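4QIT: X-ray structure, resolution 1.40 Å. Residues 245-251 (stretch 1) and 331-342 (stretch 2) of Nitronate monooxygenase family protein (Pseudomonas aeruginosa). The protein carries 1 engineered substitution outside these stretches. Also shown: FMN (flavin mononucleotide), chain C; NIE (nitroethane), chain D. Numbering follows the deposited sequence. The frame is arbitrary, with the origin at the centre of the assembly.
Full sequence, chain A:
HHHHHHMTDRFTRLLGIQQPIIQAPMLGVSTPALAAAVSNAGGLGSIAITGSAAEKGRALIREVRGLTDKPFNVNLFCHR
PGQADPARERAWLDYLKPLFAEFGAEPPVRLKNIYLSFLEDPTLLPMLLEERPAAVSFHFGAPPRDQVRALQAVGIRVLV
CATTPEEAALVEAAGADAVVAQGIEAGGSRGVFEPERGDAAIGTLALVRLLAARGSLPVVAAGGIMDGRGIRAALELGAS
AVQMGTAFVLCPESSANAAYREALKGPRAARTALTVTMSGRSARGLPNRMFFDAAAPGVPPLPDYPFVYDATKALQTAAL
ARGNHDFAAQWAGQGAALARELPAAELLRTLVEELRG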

ATOM      1  N   GLY A 245     -14.667  -3.896  -5.256  1.00  7.93           N
ATOM      2  CA  GLY A 245     -14.887  -5.322  -5.395  1.00  9.24           C
ATOM      3  C   GLY A 245     -15.290  -5.972  -4.080  1.00  8.98           C
ATOM      4  O   GLY A 245     -16.402  -6.493  -3.939  1.00  9.15           O
ATOM      5  N   THR A 246     -14.377  -5.935  -3.113  1.00  7.73           N
ATOM      6  CA  THR A 246     -14.589  -6.612  -1.833  1.00  8.12           C
ATOM      7  C   THR A 246     -15.922  -6.227  -1.186  1.00  9.20           C
ATOM      8  O   THR A 246     -16.621  -7.080  -0.634  1.00  9.88           O
ATOM      9  CB  THR A 246     -13.426  -6.307  -0.876  1.00  7.73           C
ATOM     10  OG1 THR A 246     -12.208  -6.748  -1.486  1.00  9.84           O
ATOM     11  CG2 THR A 246     -13.596  -7.032   0.452  1.00  9.92           C
ATOM     12  N   ALA A 247     -16.299  -4.957  -1.307  1.00  8.05           N
ATOM     13  CA  ALA A 247     -17.563  -4.481  -0.721  1.00  8.39           C
ATOM     14  C   ALA A 247     -18.800  -5.218  -1.246  1.00 10.48           C
ATOM     15  O   ALA A 247     -19.817  -5.294  -0.536  1.00 10.95           O
ATOM     16  CB  ALA A 247     -17.719  -2.995  -0.928  1.00  8.95           C
ATOM     17  N   PHE A 248     -18.721  -5.763  -2.462  1.00 10.22           N
ATOM     18  CA  PHE A 248     -19.877  -6.420  -3.082  1.00  9.01           C
ATOM     19  C   PHE A 248     -19.850  -7.941  -2.981  1.00  9.98           C
ATOM     20  O   PHE A 248     -20.805  -8.603  -3.385  1.00 10.71           O
ATOM     21  CB  PHE A 248     -20.062  -5.983  -4.545  1.00  9.38           C
ATOM     22  CG  PHE A 248     -20.538  -4.562  -4.692  1.00  9.39           C
ATOM     23  CD1 PHE A 248     -21.893  -4.265  -4.645  1.00  9.73           C
ATOM     24  CD2 PHE A 248     -19.632  -3.526  -4.830  1.00 10.84           C
ATOM     25  CE1 PHE A 248     -22.348  -2.962  -4.766  1.00 11.42           C
ATOM     26  CE2 PHE A 248     -20.070  -2.215  -4.953  1.00 11.72           C
ATOM     27  CZ  PHE A 248     -21.435  -1.934  -4.911  1.00 11.73           C
ATOM     28  N   VAL A 249     -18.776  -8.500  -2.431  1.00 10.16           N
ATOM     29  CA  VAL A 249     -18.636  -9.955  -2.363  1.00 10.70           C
ATOM     30  C   VAL A 249     -19.745 -10.632  -1.552  1.00  9.87           C
ATOM     31  O   VAL A 249     -20.283 -11.670  -1.953  1.00 10.81           O
ATOM     32  CB  VAL A 249     -17.244 -10.365  -1.835  1.00  9.60           C
ATOM     33  CG1 VAL A 249     -17.186 -11.861  -1.584  1.00 12.68           C
ATOM     34  CG2 VAL A 249     -16.168  -9.957  -2.850  1.00 12.94           C
ATOM     35  N   LEU A 250     -20.090 -10.030  -0.418  1.00 10.00           N
ATOM     36  CA  LEU A 250     -21.125 -10.579   0.460  1.00 10.50           C
ATOM     37  C   LEU A 250     -22.562 -10.337  -0.007  1.00 10.47           C
ATOM     38  O   LEU A 250     -23.507 -10.828   0.622  1.00 11.74           O
ATOM     39  CB  LEU A 250     -20.950 -10.050   1.884  1.00  9.84           C
ATOM     40  CG  LEU A 250     -19.649 -10.437   2.580  1.00 11.87           C
ATOM     41  CD1 LEU A 250     -19.620  -9.795   3.949  1.00 11.74           C
ATOM     42  CD2 LEU A 250     -19.515 -11.948   2.704  1.00 14.92           C
ATOM     43  N   CYS A 251     -22.736  -9.586  -1.089  1.00 11.26           N
ATOM     44  CA  CYS A 251     -24.082  -9.373  -1.630  1.00 10.35           C
ATOM     45  C   CYS A 251     -24.665 -10.725  -2.006  1.00 12.69           C
ATOM     46  O   CYS A 251     -23.955 -11.594  -2.509  1.00 10.54           O
ATOM     47  CB  CYS A 251     -24.055  -8.473  -2.865  1.00 10.83           C
ATOM     48  SG  CYS A 251     -23.545  -6.784  -2.532  1.00 11.92           S
ATOM     49  N   TRP A 331     -10.618 -14.090  -2.500  1.00  8.52           N
ATOM     50  CA  TRP A 331      -9.999 -12.791  -2.717  1.00  9.71           C
ATOM     51  C   TRP A 331     -10.655 -11.692  -1.866  1.00  9.57           C
ATOM     52  O   TRP A 331     -11.864 -11.681  -1.653  1.00  8.99           O
ATOM     53  CB  TRP A 331     -10.064 -12.418  -4.193  1.00 10.77           C
ATOM     54  CG  TRP A 331      -9.558 -13.478  -5.144  1.00 12.79           C
ATOM     55  CD1 TRP A 331     -10.263 -14.070  -6.153  1.00 22.79           C
ATOM     56  CD2 TRP A 331      -8.250 -14.065  -5.164  1.00 12.95           C
ATOM     57  NE1 TRP A 331      -9.465 -14.986  -6.809  1.00 20.72           N
ATOM     58  CE2 TRP A 331      -8.239 -15.001  -6.225  1.00 19.68           C
ATOM     59  CE3 TRP A 331      -7.104 -13.895  -4.393  1.00 16.21           C
ATOM     60  CZ2 TRP A 331      -7.098 -15.755  -6.526  1.00 16.80           C
ATOM     61  CZ3 TRP A 331      -5.977 -14.657  -4.696  1.00 17.89           C
ATOM     62  CH2 TRP A 331      -5.986 -15.566  -5.756  1.00 17.98           C
ATOM     63  N   ALA A 332      -9.837 -10.761  -1.388  1.00  9.21           N
ATOM     64  CA  ALA A 332     -10.307  -9.676  -0.545  1.00  8.90           C
ATOM     65  C   ALA A 332      -9.246  -8.587  -0.483  1.00  8.03           C
ATOM     66  O   ALA A 332      -8.055  -8.889  -0.444  1.00  8.69           O
ATOM     67  CB  ALA A 332     -10.627 -10.190   0.862  1.00  9.40           C
ATOM     68  N   GLY A 333      -9.698  -7.333  -0.475  1.00  7.40           N
ATOM     69  CA  GLY A 333      -8.824  -6.176  -0.347  1.00  7.36           C
ATOM     70  C   GLY A 333      -8.514  -5.844   1.103  1.00  7.17           C
ATOM     71  O   GLY A 333      -9.058  -6.462   2.034  1.00  7.58           O
ATOM     72  N   GLN A 334      -7.673  -4.838   1.303  1.00  6.31           N
ATOM     73  CA  GLN A 334      -7.198  -4.515   2.645  1.00  6.13           C
ATOM     74  C   GLN A 334      -8.262  -3.826   3.502  1.00  7.10           C
ATOM     75  O   GLN A 334      -8.050  -3.625   4.695  1.00  9.72           O
ATOM     76  CB  GLN A 334      -5.901  -3.703   2.583  1.00  6.70           C
ATOM     77  CG  GLN A 334      -4.711  -4.518   2.078  1.00  6.50           C
ATOM     78  CD  GLN A 334      -3.424  -3.717   2.060  1.00  8.01           C
ATOM     79  OE1 GLN A 334      -3.441  -2.502   1.883  1.00  8.20           O
ATOM     80  NE2 GLN A 334      -2.294  -4.398   2.274  1.00  7.57           N
ATOM     81  N   GLY A 335      -9.407  -3.493   2.914  1.00  7.93           N
ATOM     82  CA  GLY A 335     -10.543  -3.009   3.687  1.00  8.48           C
ATOM     83  C   GLY A 335     -11.526  -4.102   4.070  1.00  7.83           C
ATOM     84  O   GLY A 335     -12.651  -3.793   4.482  1.00  8.69           O
ATOM     85  N   ALA A 336     -11.097  -5.357   3.951  1.00  7.68           N
ATOM     86  CA  ALA A 336     -11.972  -6.512   4.186  1.00  8.97           C
ATOM     87  C   ALA A 336     -12.753  -6.477   5.494  1.00 10.25           C
ATOM     88  O   ALA A 336     -13.933  -6.855   5.514  1.00  9.70           O
ATOM     89  CB  ALA A 336     -11.188  -7.812   4.085  1.00 10.99           C
ATOM     90  N   ALA A 337     -12.123  -6.008   6.571  1.00  9.75           N
ATOM     91  CA  ALA A 337     -12.797  -5.999   7.875  1.00 10.16           C
ATOM     92  C   ALA A 337     -13.997  -5.061   7.911  1.00 11.38           C
ATOM     93  O   ALA A 337     -14.821  -5.128   8.838  1.00 14.86           O
ATOM     94  CB  ALA A 337     -11.817  -5.656   8.995  1.00 13.48           C
ATOM     95  N   LEU A 338     -14.122  -4.208   6.902  1.00  9.52           N
ATOM     96  CA  LEU A 338     -15.242  -3.273   6.827  1.00 10.07           C
ATOM     97  C   LEU A 338     -16.367  -3.773   5.912  1.00 10.52           C
ATOM     98  O   LEU A 338     -17.310  -3.026   5.604  1.00 11.56           O
ATOM     99  CB  LEU A 338     -14.758  -1.908   6.351  1.00 11.52           C
ATOM    100  CG  LEU A 338     -13.579  -1.342   7.143  1.00 14.36           C
ATOM    101  CD1 LEU A 338     -13.080  -0.053   6.488  1.00 15.29           C
ATOM    102  CD2 LEU A 338     -13.967  -1.120   8.586  1.00 17.33           C
ATOM    103  N   ALA A 339     -16.267  -5.027   5.475  1.00  9.82           N
ATOM    104  CA  ALA A 339     -17.289  -5.625   4.623  1.00  9.88           C
ATOM    105  C   ALA A 339     -18.649  -5.670   5.306  1.00 12.07           C
ATOM    106  O   ALA A 339     -18.748  -5.868   6.526  1.00 13.66           O
ATOM    107  CB  ALA A 339     -16.863  -7.023   4.176  1.00 12.24           C
ATOM    108  N   ARG A 340     -19.688  -5.448   4.508  1.00 11.55           N
ATOM    109  CA  ARG A 340     -21.076  -5.513   4.946  1.00 12.64           C
ATOM    110  C   ARG A 340     -21.804  -6.506   4.054  1.00 13.68           C
ATOM    111  O   ARG A 340     -21.394  -6.745   2.913  1.00 14.24           O
ATOM    112  CB  ARG A 340     -21.741  -4.144   4.830  1.00 13.67           C
ATOM    113  CG  ARG A 340     -21.228  -3.127   5.827  1.00 14.26           C
ATOM    114  CD  ARG A 340     -21.841  -1.753   5.610  1.00 13.98           C
ATOM    115  NE  ARG A 340     -21.102  -0.940   4.641  1.00 13.75           N
ATOM    116  CZ  ARG A 340     -21.332   0.351   4.437  1.00 18.06           C
ATOM    117  NH1 ARG A 340     -22.282   0.981   5.121  1.00 16.02           N
ATOM    118  NH2 ARG A 340     -20.609   1.015   3.552  1.00 13.51           N
ATOM    119  N   GLU A 341     -22.892  -7.068   4.578  1.00 12.36           N
ATOM    120  CA  GLU A 341     -23.712  -8.044   3.858  1.00 13.07           C
ATOM    121  C   GLU A 341     -25.082  -7.442   3.582  1.00 12.58           C
ATOM    122  O   GLU A 341     -25.942  -7.417   4.471  1.00 15.52           O
ATOM    123  CB  GLU A 341     -23.872  -9.327   4.681  1.00 14.21           C
ATOM    124  CG  GLU A 341     -24.720 -10.403   3.994  1.00 15.62           C
ATOM    125  CD  GLU A 341     -24.754 -11.703   4.771  1.00 24.53           C
ATOM    126  OE1 GLU A 341     -24.580 -11.668   6.007  1.00 26.10           O
ATOM    127  OE2 GLU A 341     -24.950 -12.768   4.148  1.00 33.28           O
ATOM    128  N   LEU A 342     -25.282  -6.951   2.360  1.00 11.11           N
ATOM    129  CA  LEU A 342     -26.533  -6.299   1.982  1.00 11.48           C
ATOM    130  C   LEU A 342     -26.900  -6.672   0.555  1.00 12.60           C
ATOM    131  O   LEU A 342     -26.022  -6.969  -0.244  1.00 12.15           O
ATOM    132  CB  LEU A 342     -26.369  -4.781   2.048  1.00 12.99           C
ATOM    133  CG  LEU A 342     -26.017  -4.121   3.379  1.00 14.23           C
ATOM    134  CD1 LEU A 342     -25.639  -2.665   3.147  1.00 15.74           C
ATOM    135  CD2 LEU A 342     -27.197  -4.197   4.331  1.00 18.44           C
TER
HETATM  136  N1  FMN C 401     -10.275  -7.319 -11.683  1.00 26.23           N
HETATM  137  C2  FMN C 401     -10.361  -7.683 -13.020  1.00 22.75           C
HETATM  138  O2  FMN C 401      -9.931  -6.917 -13.873  1.00 31.43           O
HETATM  139  N3  FMN C 401     -10.945  -8.868 -13.408  1.00 21.59           N
HETATM  140  C4  FMN C 401     -11.423  -9.720 -12.436  1.00 21.28           C
HETATM  141  O4  FMN C 401     -11.939 -10.794 -12.732  1.00 20.96           O
HETATM  142  C4A FMN C 401     -11.329  -9.367 -11.102  1.00 27.42           C
HETATM  143  N5  FMN C 401     -11.812 -10.241 -10.163  1.00 27.68           N
HETATM  144  C5A FMN C 401     -11.760  -9.925  -8.827  1.00 23.83           C
HETATM  145  C6  FMN C 401     -12.275 -10.835  -7.915  1.00 22.71           C
HETATM  146  C7  FMN C 401     -12.259 -10.559  -6.563  1.00 21.93           C
HETATM  147  C7M FMN C 401     -12.857 -11.583  -5.641  1.00 23.97           C
HETATM  148  C8  FMN C 401     -11.695  -9.366  -6.109  1.00 21.00           C
HETATM  149  C8M FMN C 401     -11.653  -9.062  -4.639  1.00 22.62           C
HETATM  150  C9  FMN C 401     -11.172  -8.454  -7.033  1.00 23.22           C
HETATM  151  C9A FMN C 401     -11.204  -8.725  -8.406  1.00 24.50           C
HETATM  152  N10 FMN C 401     -10.697  -7.834  -9.354  1.00 25.57           N
HETATM  153  C10 FMN C 401     -10.757  -8.165 -10.706  1.00 24.26           C
HETATM  154  C1' FMN C 401     -10.059  -6.540  -8.917  1.00 23.08           C
HETATM  155  C2' FMN C 401     -11.025  -5.367  -8.908  1.00 23.73           C
HETATM  156  O2' FMN C 401     -11.259  -4.946 -10.227  1.00 23.23           O
HETATM  157  C3' FMN C 401     -10.447  -4.187  -8.139  1.00 20.65           C
HETATM  158  O3' FMN C 401      -9.107  -3.924  -8.499  1.00 19.08           O
HETATM  159  C4' FMN C 401     -10.469  -4.543  -6.669  1.00 18.01           C
HETATM  160  O4' FMN C 401     -11.628  -5.303  -6.383  1.00 20.42           O
HETATM  161  C5' FMN C 401     -10.517  -3.258  -5.860  1.00 17.85           C
HETATM  162  O5' FMN C 401     -10.138  -3.638  -4.573  1.00 10.56           O
HETATM  163  P   FMN C 401     -11.202  -3.785  -3.399  1.00  7.93           P
HETATM  164  O1P FMN C 401     -12.423  -2.965  -3.722  1.00 10.49           O
HETATM  165  O2P FMN C 401     -10.511  -3.360  -2.140  1.00  8.78           O
HETATM  166  O3P FMN C 401     -11.557  -5.235  -3.379  1.00 10.36           O
HETATM  167  N3  NIE D 402      -9.032 -12.194  -9.515  1.00 29.80           N
HETATM  168  C1  NIE D 402      -8.183 -12.158 -11.731  1.00 26.38           C
HETATM  169  C2  NIE D 402      -9.216 -12.760 -10.804  1.00 26.71           C
HETATM  170  O4  NIE D 402      -8.880 -10.980  -9.415  1.00 26.09           O
HETATM  171  O5  NIE D 402      -8.631 -13.007  -8.495  1.00 33.58           O
HETATM  172  O   HOH W   1     -19.277  -4.339   2.034  1.00 12.57           O
HETATM  173  O   HOH W   2     -23.103 -13.017   2.188  1.00 22.58           O
HETATM  174  O   HOH W   3     -26.380 -12.115   1.500  1.00 29.97           O

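What fixes the phosphate end of the contact? Thr 246 does, through a side chain that reaches toward stretch 2 and carries its hydroxyl between two partners. With chi1 at -59° (m), Thr 246 OG1 donates a hydrogen bond to FMN O3P at 2.5 Å and accepts one from Gly 333 N at 2.8 Å, with a good angle of 154° at the hydrogen. The one hydroxyl therefore ties the second stretch to the flavin phosphate. The backbone of stretch 1 supports the same group: Gly 245 N lies 2.9 Å from FMN O1P and Thr 246 N 2.9 Å from FMN O3P, both hydrogen bonds. The other branch of the threonine serves as an apolar surface, Thr 246 CG2 lying 4.1 Å from Ala 336 CA and 4.4 Å from Ala 332 CB.

Why do Gly 245 and Gly 333 lie against the flavin nucleotide? At these two glycines the coordinates leave no room for a side chain. An ideal CB on Gly 245 would fall 2.2 Å from FMN O4', and one on Gly 333 would fall 2.2 Å from FMN O2P. Gly 333 also opens a type I turn that ends at Ala 336, closed by the bond from Ala 336 N to Gly 333 O at 3.0 Å, so the residue whose amide meets the threonine also begins the bend in the chain. Separately, the methyls of Ala 332 and Ala 336 point sideways, and the threonine methyl packs beside them.

How does Leu 250 pack against stretch 2? It is buried and points toward stretch 2 in an extended m,t conformation, chi1 -63° and chi2 178°. This carries Leu 250 CD1 to 3.9 Å from Ala 339 CB, an apolar contact between the leucine methyl and the alanine methyl. Nearer the backbone, Leu 250 CB lies 3.5 Å from Arg 340 O and 4.1 Å from Glu 341 CB. The CA-to-CB bond of Arg 340 points away from stretch 1, and the contact is made by its carbonyl.

What joins the two backbones where no direct hydrogen bond links them? Water does much of the work. Water 1 accepts from Arg 340 N at 2.7 Å and lies 2.8 Å from Ala 247 O, to which it can donate, bridging the two stretches. Glu 341, with chi1 and chi2 both t, extends its carboxylate to a second bridge: water 2 lies within donating distance of both sides, 2.7 Å from Leu 250 O and 2.7 Å from Glu 341 OE2. The exposed position suits a charged group that can meet solvent, while the glutamate's aliphatic part still packs through the pair of Glu 341 CB and Leu 250 CB. Farther along, Cys 251 CA approaches Leu 342 O at 3.4 Å in a CA-H...O contact. The CA-to-CB bond of Leu 342 points away, and its carbonyl is the group that meets Cys 251.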